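DMATS type aromatic prenyltransferase (Micromonospora olivasterospora, PDB 6ZRY) probably transfers a dimethylallyl group to the indole ring of tryptophan, as a 6-dimethylallyl tryptophan synthase. Local coordinates at residues A103-L113 against V200-A208; A2-L10 against L36-Y45. All coordinates share one frame; numbering follows the deposited sequence.

In the fold
Both contacts lie at the periphery of the ABBA barrel and away from the tryptophan pocket, with centres about 31 Å apart and no touch between them. Each is partly buried. Contact 1 joins the connection between helices 88-106 and 111-114 to the loop that links strands 193-201 and 209-220, whereas contact 2 joins the start of helix 6-21 to the loop following helix 26-36. No helix or strand is shared. Their chemistry differs: side chains do most of the polar work in contact 1, through a carboxylate, a guanidinium and an imidazole, whereas the hydrogen bonds across contact 2 are all between backbones, flanked by aliphatic packing that continues onto strand 61-68.

Contact 1 of 2, residues A103-L113 against V200-A208; sequences ARRAGLSTSRL and VDLHDGPQA
With its CG anti to the carbonyl carbon (chi1 -62°), Asp-204 aims its carboxylate at the start of helix 111-114, where Arg-112, bent at chi2 (-138°), folds back over the loop 204-208. OD1 of Asp-204 takes the N-H of Arg-112 on its syn side, tilted from the carboxylate plane (2.8 Å to Arg-112 N), and a water links it to Leu-113 N and Leu-202 O. Ser-111 OG donates to Asp-204 OD2 from above the carboxylate plane, 2.5 Å away. The Arg-112 guanidinium lies with one face against the Gln-207 to Ala-208 peptide and points NH2 in its own plane at Gly-205 O (2.7 Å). Shortened to an alanine, this residue would probably leave Gly-205 O without its donor and uncover the peptide beneath. Asp-204 N donates to Ser-109 O (2.8 Å), and Ser-109 N reaches His-203 ND1 (3.3 Å) in the ring plane. Underneath, Leu-202 splits its methyls, CD1 against Leu-113 CD2 (3.8 Å) and CD2 against Leu-108 CD1 (3.8 Å). Leu-113 and Leu-202 also touch strand 141-149, so the turn between helices 88-106 and 111-114 rests on the end of its antiparallel pair with 193-201, as helices surround the sheet in the ABBA barrel.

Contact 2 of 2, residues A2-L10 against L36-Y45; sequences AGLSVSDHL and LGPVGPRPLY
At the amino-terminal start of helix 6-21, the chain entering the helix pairs with the loop 36-45 through a single beta bridge, Ser-5 opposite Pro-43. Two backbone bonds flank this bridge: Leu-44 N donates to Leu-4 O (2.9 Å), and Val-6 N donates to Arg-42 O (3.0 Å). One residue on, Ser-7 N donates to Gly-40 O at 2.9 Å. Two N-H groups of the first helical turn, those of Val-6 and Ser-7, are therefore bound by carbonyls of the loop. The helix supplies the rest itself, because Ser-5 and Asp-8 form a capping box: Ser-5 OG accepts from Asp-8 N, and Asp-8 OD2 accepts from Ser-5 N, which comes from above the carboxylate plane (2.8 Å). Ser-5 OG, held between its own backbone N and carbonyl carbon (chi1 67°), is placed to receive that N-H of Asp-8.

Aliphatic groups fill in beside the bonded backbones, with Val-6 between Leu-44 and Val-39. Leu-44 lies along the chain 4-6, CD1 against Leu-4 CB (3.8 Å) and CD2 against Val-6 CA (3.8 Å). Val-6 sets CG1 opposite its backbone N (chi1 178°), where it meets Val-39 CG1 at 3.7 Å, while CG2 lies near Leu-44 CD2. Further along the helix, Leu-10 CD1 touches Leu-36 CD2 (3.7 Å), and both leucines also pack on Val-61 of strand 61-68. His-9 CB approaches Leu-44 CD1, whereas its NE2 bonds to Ala-347 O, tying the helix to the carboxy-terminal part of the chain. At the outer end, Gly-3 CA sits by the edge of the Tyr-45 ring, and Pro-43 CB lies over the centre of one face of that ring.

Contact 1 of 2, residues A103-L113 against V200-A208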
loop_
_atom_site.group_PDB
_atom_site.type_symbol
_atom_site.label_atom_id
_atom_site.label_comp_id
_atom_site.label_asym_id
_atom_site.label_seq_id
_atom_site.Cartn_x
_atom_site.Cartn_y
_atom_site.Cartn_z
ATOM N N ALA A 103 -6.202 18.586 -3.441
ATOM C CA ALA A 103 -7.090 19.035 -2.344
ATOM C C ALA A 103 -7.790 20.341 -2.765
ATOM O O ALA A 103 -9.017 20.454 -2.616
ATOM C CB ALA A 103 -6.301 19.199 -1.073
ATOM N N ARG A 104 -7.034 21.300 -3.294
ATOM C CA ARG A 104 -7.596 22.626 -3.668
ATOM C C ARG A 104 -8.617 22.422 -4.781
ATOM O O ARG A 104 -9.697 23.000 -4.698
ATOM C CB ARG A 104 -6.482 23.591 -4.053
ATOM C CG ARG A 104 -5.644 24.045 -2.874
ATOM C CD ARG A 104 -4.704 25.157 -3.280
ATOM N NE ARG A 104 -3.481 24.749 -3.939
ATOM C CZ ARG A 104 -2.346 24.402 -3.326
ATOM N NH1 ARG A 104 -1.286 24.099 -4.044
ATOM N NH2 ARG A 104 -2.271 24.341 -1.992
ATOM N N ARG A 105 -8.283 21.609 -5.766
ATOM C CA ARG A 105 -9.116 21.389 -6.965
ATOM C C ARG A 105 -10.463 20.755 -6.570
ATOM O O ARG A 105 -11.511 21.243 -7.057
ATOM C CB ARG A 105 -8.340 20.531 -7.952
ATOM C CG ARG A 105 -9.066 20.300 -9.254
ATOM C CD ARG A 105 -8.164 19.670 -10.269
ATOM N NE ARG A 105 -8.999 18.997 -11.248
ATOM C CZ ARG A 105 -9.077 17.676 -11.443
ATOM N NH1 ARG A 105 -9.892 17.210 -12.372
ATOM N NH2 ARG A 105 -8.321 16.832 -10.763
ATOM N N ALA A 106 -10.447 19.720 -5.713
ATOM C CA ALA A 106 -11.642 18.921 -5.335
ATOM C C ALA A 106 -12.408 19.587 -4.182
ATOM O O ALA A 106 -13.446 19.049 -3.802
ATOM C CB ALA A 106 -11.230 17.503 -4.982
ATOM N N GLY A 107 -11.917 20.714 -3.654
ATOM C CA GLY A 107 -12.533 21.434 -2.527
ATOM C C GLY A 107 -12.495 20.599 -1.252
ATOM O O GLY A 107 -13.502 20.593 -0.514
ATOM N N LEU A 108 -11.383 19.905 -0.986
ATOM C CA LEU A 108 -11.258 19.040 0.226
ATOM C C LEU A 108 -10.777 19.883 1.401
ATOM O O LEU A 108 -10.055 20.839 1.181
ATOM C CB LEU A 108 -10.285 17.892 -0.046
ATOM C CG LEU A 108 -10.549 17.090 -1.316
ATOM C CD1 LEU A 108 -9.617 15.894 -1.403
ATOM C CD2 LEU A 108 -11.996 16.642 -1.391
ATOM N N SER A 109 -11.194 19.534 2.604
ATOM C CA SER A 109 -10.651 20.079 3.865
ATOM C C SER A 109 -9.594 19.112 4.379
ATOM O O SER A 109 -9.859 17.904 4.384
ATOM C CB SER A 109 -11.755 20.315 4.867
ATOM O OG SER A 109 -12.788 19.354 4.704
ATOM N N THR A 110 -8.435 19.623 4.761
ATOM C CA THR A 110 -7.249 18.809 5.151
ATOM C C THR A 110 -6.803 19.171 6.566
ATOM O O THR A 110 -5.622 18.956 6.881
ATOM C CB THR A 110 -6.111 19.039 4.155
ATOM O OG1 THR A 110 -5.770 20.426 4.255
ATOM C CG2 THR A 110 -6.496 18.666 2.739
ATOM N N SER A 111 -7.718 19.674 7.389
ATOM C CA SER A 111 -7.424 20.197 8.741
ATOM C C SER A 111 -6.853 19.075 9.623
ATOM O O SER A 111 -5.925 19.355 10.357
ATOM C CB SER A 111 -8.644 20.812 9.370
ATOM O OG SER A 111 -9.516 19.794 9.800
ATOM N N ARG A 112 -7.382 17.858 9.544
ATOM C CA ARG A 112 -6.888 16.724 10.381
ATOM C C ARG A 112 -5.441 16.408 10.001
ATOM O O ARG A 112 -4.591 16.388 10.900
ATOM C CB ARG A 112 -7.767 15.477 10.246
ATOM C CG ARG A 112 -9.150 15.624 10.855
ATOM C CD ARG A 112 -9.577 14.373 11.613
ATOM N NE ARG A 112 -10.897 14.503 12.230
ATOM C CZ ARG A 112 -12.036 14.448 11.564
ATOM N NH1 ARG A 112 -13.185 14.572 12.209
ATOM N NH2 ARG A 112 -12.034 14.270 10.255
ATOM N N LEU A 113 -5.162 16.226 8.707
ATOM C CA LEU A 113 -3.788 16.001 8.182
ATOM C C LEU A 113 -2.898 17.194 8.576
ATOM O O LEU A 113 -1.787 16.969 9.113
ATOM C CB LEU A 113 -3.850 15.791 6.653
ATOM C CG LEU A 113 -2.500 15.672 5.946
ATOM C CD1 LEU A 113 -1.739 14.434 6.430
ATOM C CD2 LEU A 113 -2.661 15.638 4.429
ATOM N N VAL A 200 -3.782 8.282 6.340
ATOM C CA VAL A 200 -5.048 9.025 6.592
ATOM C C VAL A 200 -5.674 9.431 5.264
ATOM O O VAL A 200 -4.935 9.568 4.247
ATOM C CB VAL A 200 -4.793 10.256 7.475
ATOM C CG1 VAL A 200 -4.273 9.865 8.857
ATOM C CG2 VAL A 200 -3.856 11.226 6.798
ATOM N N ASP A 201 -6.986 9.630 5.255
ATOM C CA ASP A 201 -7.656 10.260 4.090
ATOM C C ASP A 201 -7.105 11.686 3.975
ATOM O O ASP A 201 -6.839 12.334 5.046
ATOM C CB ASP A 201 -9.178 10.276 4.248
ATOM C CG ASP A 201 -9.830 8.907 4.387
ATOM O OD1 ASP A 201 -9.309 7.945 3.832
ATOM O OD2 ASP A 201 -10.857 8.831 5.038
ATOM N N LEU A 202 -6.915 12.180 2.761
ATOM C CA LEU A 202 -6.557 13.593 2.523
ATOM C C LEU A 202 -7.697 14.460 3.069
ATOM O O LEU A 202 -7.425 15.447 3.760
ATOM C CB LEU A 202 -6.369 13.802 1.019
ATOM C CG LEU A 202 -5.969 15.210 0.600
ATOM C CD1 LEU A 202 -4.670 15.632 1.256
ATOM C CD2 LEU A 202 -5.850 15.310 -0.901
ATOM N N HIS A 203 -8.928 14.055 2.783
ATOM C CA HIS A 203 -10.161 14.797 3.127
ATOM C C HIS A 203 -10.559 14.477 4.572
ATOM O O HIS A 203 -10.702 13.282 4.890
ATOM C CB HIS A 203 -11.276 14.442 2.140
ATOM C CG HIS A 203 -12.541 15.180 2.379
ATOM N ND1 HIS A 203 -12.565 16.540 2.590
ATOM C CD2 HIS A 203 -13.828 14.759 2.433
ATOM C CE1 HIS A 203 -13.817 16.929 2.783
ATOM N NE2 HIS A 203 -14.608 15.855 2.688
ATOM N N ASP A 204 -10.750 15.496 5.400
ATOM C CA ASP A 204 -11.392 15.338 6.735
ATOM C C ASP A 204 -12.715 14.587 6.554
ATOM O O ASP A 204 -13.586 15.103 5.867
ATOM C CB ASP A 204 -11.686 16.684 7.400
ATOM C CG ASP A 204 -10.462 17.526 7.675
ATOM O OD1 ASP A 204 -9.361 16.948 7.790
ATOM O OD2 ASP A 204 -10.623 18.759 7.787
ATOM N N GLY A 205 -12.851 13.419 7.163
ATOM C CA GLY A 205 -14.136 12.696 7.250
ATOM C C GLY A 205 -14.945 13.168 8.462
ATOM O O GLY A 205 -14.500 14.045 9.202
ATOM N N PRO A 206 -16.138 12.586 8.710
ATOM C CA PRO A 206 -16.940 12.933 9.881
ATOM C C PRO A 206 -16.213 12.666 11.209
ATOM O O PRO A 206 -16.481 13.342 12.149
ATOM C CB PRO A 206 -18.188 12.032 9.764
ATOM C CG PRO A 206 -17.753 10.896 8.835
ATOM C CD PRO A 206 -16.766 11.537 7.886
ATOM N N GLN A 207 -15.306 11.685 11.245
ATOM C CA GLN A 207 -14.525 11.361 12.463
ATOM C C GLN A 207 -13.070 11.053 12.079
ATOM O O GLN A 207 -12.797 10.714 10.900
ATOM C CB GLN A 207 -15.215 10.234 13.238
ATOM C CG GLN A 207 -15.580 9.029 12.399
ATOM C CD GLN A 207 -16.336 7.989 13.185
ATOM O OE1 GLN A 207 -16.570 8.133 14.395
ATOM N NE2 GLN A 207 -16.726 6.921 12.497
ATOM N N ALA A 208 -12.159 11.233 13.018
ATOM C CA ALA A 208 -10.733 10.932 12.835
ATOM C C ALA A 208 -10.600 9.424 12.582
ATOM O O ALA A 208 -11.304 8.614 13.264
ATOM C CB ALA A 208 -9.948 11.388 14.045
HETATM O O HOH W 1 -7.448 15.664 6.661
#

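Contact 2 of 2, residues A2-L10 against L36-Y45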
loop_
_atom_site.group_PDB
_atom_site.type_symbol
_atom_site.label_atom_id
_atom_site.label_comp_id
_atom_site.label_asym_id
_atom_site.label_seq_id
_atom_site.Cartn_x
_atom_site.Cartn_y
_atom_site.Cartn_z
ATOM N N ALA A 2 9.577 8.407 -30.527
ATOM C CA ALA A 2 10.647 8.329 -29.514
ATOM C C ALA A 2 10.667 6.939 -28.890
ATOM O O ALA A 2 9.826 6.119 -29.248
ATOM C CB ALA A 2 10.419 9.369 -28.459
ATOM N N GLY A 3 11.594 6.711 -27.972
ATOM C CA GLY A 3 11.547 5.574 -27.048
ATOM C C GLY A 3 10.334 5.685 -26.157
ATOM O O GLY A 3 9.786 6.813 -25.997
ATOM N N LEU A 4 9.905 4.574 -25.597
ATOM C CA LEU A 4 8.794 4.555 -24.629
ATOM C C LEU A 4 9.209 5.350 -23.418
ATOM O O LEU A 4 10.384 5.260 -23.041
ATOM C CB LEU A 4 8.465 3.119 -24.272
ATOM C CG LEU A 4 7.819 2.334 -25.403
ATOM C CD1 LEU A 4 7.668 0.875 -25.034
ATOM C CD2 LEU A 4 6.484 2.922 -25.731
ATOM N N SER A 5 8.291 6.137 -22.868
ATOM C CA SER A 5 8.442 6.782 -21.544
ATOM C C SER A 5 7.801 5.933 -20.436
ATOM O O SER A 5 6.981 5.034 -20.703
ATOM C CB SER A 5 7.848 8.155 -21.554
ATOM O OG SER A 5 6.430 8.078 -21.706
ATOM N N VAL A 6 8.096 6.282 -19.199
ATOM C CA VAL A 6 7.417 5.688 -18.035
ATOM C C VAL A 6 5.913 5.943 -18.146
ATOM O O VAL A 6 5.167 5.014 -17.898
ATOM C CB VAL A 6 7.996 6.231 -16.737
ATOM C CG1 VAL A 6 7.270 5.659 -15.532
ATOM C CG2 VAL A 6 9.498 5.986 -16.678
ATOM N N SER A 7 5.486 7.153 -18.491
ATOM C CA SER A 7 4.051 7.483 -18.674
ATOM C C SER A 7 3.424 6.565 -19.740
ATOM O O SER A 7 2.268 6.074 -19.538
ATOM C CB SER A 7 3.857 8.933 -19.034
ATOM O OG SER A 7 2.495 9.166 -19.436
ATOM N N ASP A 8 4.100 6.386 -20.865
ATOM C CA ASP A 8 3.601 5.536 -21.974
ATOM C C ASP A 8 3.231 4.156 -21.407
ATOM O O ASP A 8 2.076 3.707 -21.634
ATOM C CB ASP A 8 4.631 5.388 -23.093
ATOM C CG ASP A 8 4.932 6.645 -23.888
ATOM O OD1 ASP A 8 4.129 7.575 -23.856
ATOM O OD2 ASP A 8 6.012 6.693 -24.473
ATOM N N HIS A 9 4.152 3.547 -20.649
ATOM C CA HIS A 9 3.983 2.213 -20.035
ATOM C C HIS A 9 2.819 2.264 -19.032
ATOM O O HIS A 9 1.865 1.463 -19.173
ATOM C CB HIS A 9 5.299 1.766 -19.418
ATOM C CG HIS A 9 5.336 0.304 -19.099
ATOM N ND1 HIS A 9 5.363 -0.662 -20.077
ATOM C CD2 HIS A 9 5.327 -0.356 -17.923
ATOM C CE1 HIS A 9 5.374 -1.875 -19.493
ATOM N NE2 HIS A 9 5.359 -1.702 -18.197
ATOM N N LEU A 10 2.888 3.156 -18.026
ATOM C CA LEU A 10 1.957 3.120 -16.861
ATOM C C LEU A 10 0.577 3.597 -17.276
ATOM O O LEU A 10 -0.402 3.066 -16.772
ATOM C CB LEU A 10 2.475 4.005 -15.739
ATOM C CG LEU A 10 3.872 3.696 -15.208
ATOM C CD1 LEU A 10 4.100 4.421 -13.908
ATOM C CD2 LEU A 10 4.107 2.245 -15.027
ATOM N N LEU A 36 3.112 11.164 -11.314
ATOM C CA LEU A 36 4.435 10.824 -11.894
ATOM C C LEU A 36 5.349 12.065 -11.944
ATOM O O LEU A 36 6.602 11.905 -11.819
ATOM C CB LEU A 36 4.212 10.201 -13.262
ATOM C CG LEU A 36 3.726 8.751 -13.233
ATOM C CD1 LEU A 36 3.350 8.278 -14.622
ATOM C CD2 LEU A 36 4.802 7.854 -12.650
ATOM N N GLY A 37 4.790 13.254 -12.133
ATOM C CA GLY A 37 5.583 14.489 -12.292
ATOM C C GLY A 37 6.695 14.274 -13.314
ATOM O O GLY A 37 6.423 13.813 -14.432
ATOM N N PRO A 38 7.986 14.525 -12.959
ATOM C CA PRO A 38 9.075 14.508 -13.941
ATOM C C PRO A 38 9.457 13.107 -14.452
ATOM O O PRO A 38 10.159 13.001 -15.409
ATOM C CB PRO A 38 10.231 15.139 -13.159
ATOM C CG PRO A 38 9.961 14.739 -11.735
ATOM C CD PRO A 38 8.465 14.771 -11.595
ATOM N N VAL A 39 8.987 12.057 -13.784
ATOM C CA VAL A 39 9.212 10.647 -14.195
ATOM C C VAL A 39 8.387 10.335 -15.444
ATOM O O VAL A 39 8.837 9.511 -16.269
ATOM C CB VAL A 39 8.887 9.708 -13.036
ATOM C CG1 VAL A 39 8.816 8.258 -13.467
ATOM C CG2 VAL A 39 9.876 9.902 -11.921
ATOM N N GLY A 40 7.209 10.953 -15.588
ATOM C CA GLY A 40 6.292 10.616 -16.679
ATOM C C GLY A 40 7.002 10.627 -18.038
ATOM O O GLY A 40 6.970 9.635 -18.793
ATOM N N PRO A 41 7.625 11.761 -18.430
ATOM C CA PRO A 41 8.272 11.860 -19.729
ATOM C C PRO A 41 9.632 11.169 -19.863
ATOM O O PRO A 41 10.194 11.171 -20.976
ATOM C CB PRO A 41 8.477 13.382 -19.913
ATOM C CG PRO A 41 7.569 14.014 -18.901
ATOM C CD PRO A 41 7.572 13.053 -17.737
ATOM N N ARG A 42 10.141 10.605 -18.781
ATOM C CA ARG A 42 11.474 9.970 -18.724
ATOM C C ARG A 42 11.474 8.700 -19.577
ATOM O O ARG A 42 10.573 7.885 -19.480
ATOM C CB ARG A 42 11.830 9.662 -17.282
ATOM C CG ARG A 42 13.278 9.294 -17.084
ATOM C CD ARG A 42 13.568 8.963 -15.643
ATOM N NE ARG A 42 14.937 8.526 -15.530
ATOM C CZ ARG A 42 15.954 9.320 -15.301
ATOM N NH1 ARG A 42 15.761 10.611 -15.130
ATOM N NH2 ARG A 42 17.171 8.815 -15.190
ATOM N N PRO A 43 12.456 8.518 -20.481
ATOM C CA PRO A 43 12.536 7.286 -21.276
ATOM C C PRO A 43 12.741 6.027 -20.415
ATOM O O PRO A 43 13.506 6.082 -19.478
ATOM C CB PRO A 43 13.754 7.508 -22.188
ATOM C CG PRO A 43 13.968 9.023 -22.195
ATOM C CD PRO A 43 13.490 9.514 -20.842
ATOM N N LEU A 44 12.076 4.920 -20.770
ATOM C CA LEU A 44 12.239 3.587 -20.112
ATOM C C LEU A 44 13.671 3.078 -20.247
ATOM O O LEU A 44 14.059 2.299 -19.403
ATOM C CB LEU A 44 11.302 2.551 -20.736
ATOM C CG LEU A 44 9.831 2.620 -20.391
ATOM C CD1 LEU A 44 9.120 1.401 -20.949
ATOM C CD2 LEU A 44 9.627 2.736 -18.892
ATOM N N TYR A 45 14.394 3.429 -21.303
ATOM C CA TYR A 45 15.787 2.950 -21.540
ATOM C C TYR A 45 16.768 3.705 -20.628
ATOM O O TYR A 45 17.935 3.322 -20.604
ATOM C CB TYR A 45 16.200 3.059 -23.025
ATOM C CG TYR A 45 16.229 4.454 -23.619
ATOM C CD1 TYR A 45 17.187 5.387 -23.248
ATOM C CD2 TYR A 45 15.308 4.831 -24.595
ATOM C CE1 TYR A 45 17.208 6.663 -23.800
ATOM C CE2 TYR A 45 15.305 6.104 -25.147
ATOM C CZ TYR A 45 16.262 7.024 -24.750
ATOM O OH TYR A 45 16.268 8.277 -25.293
#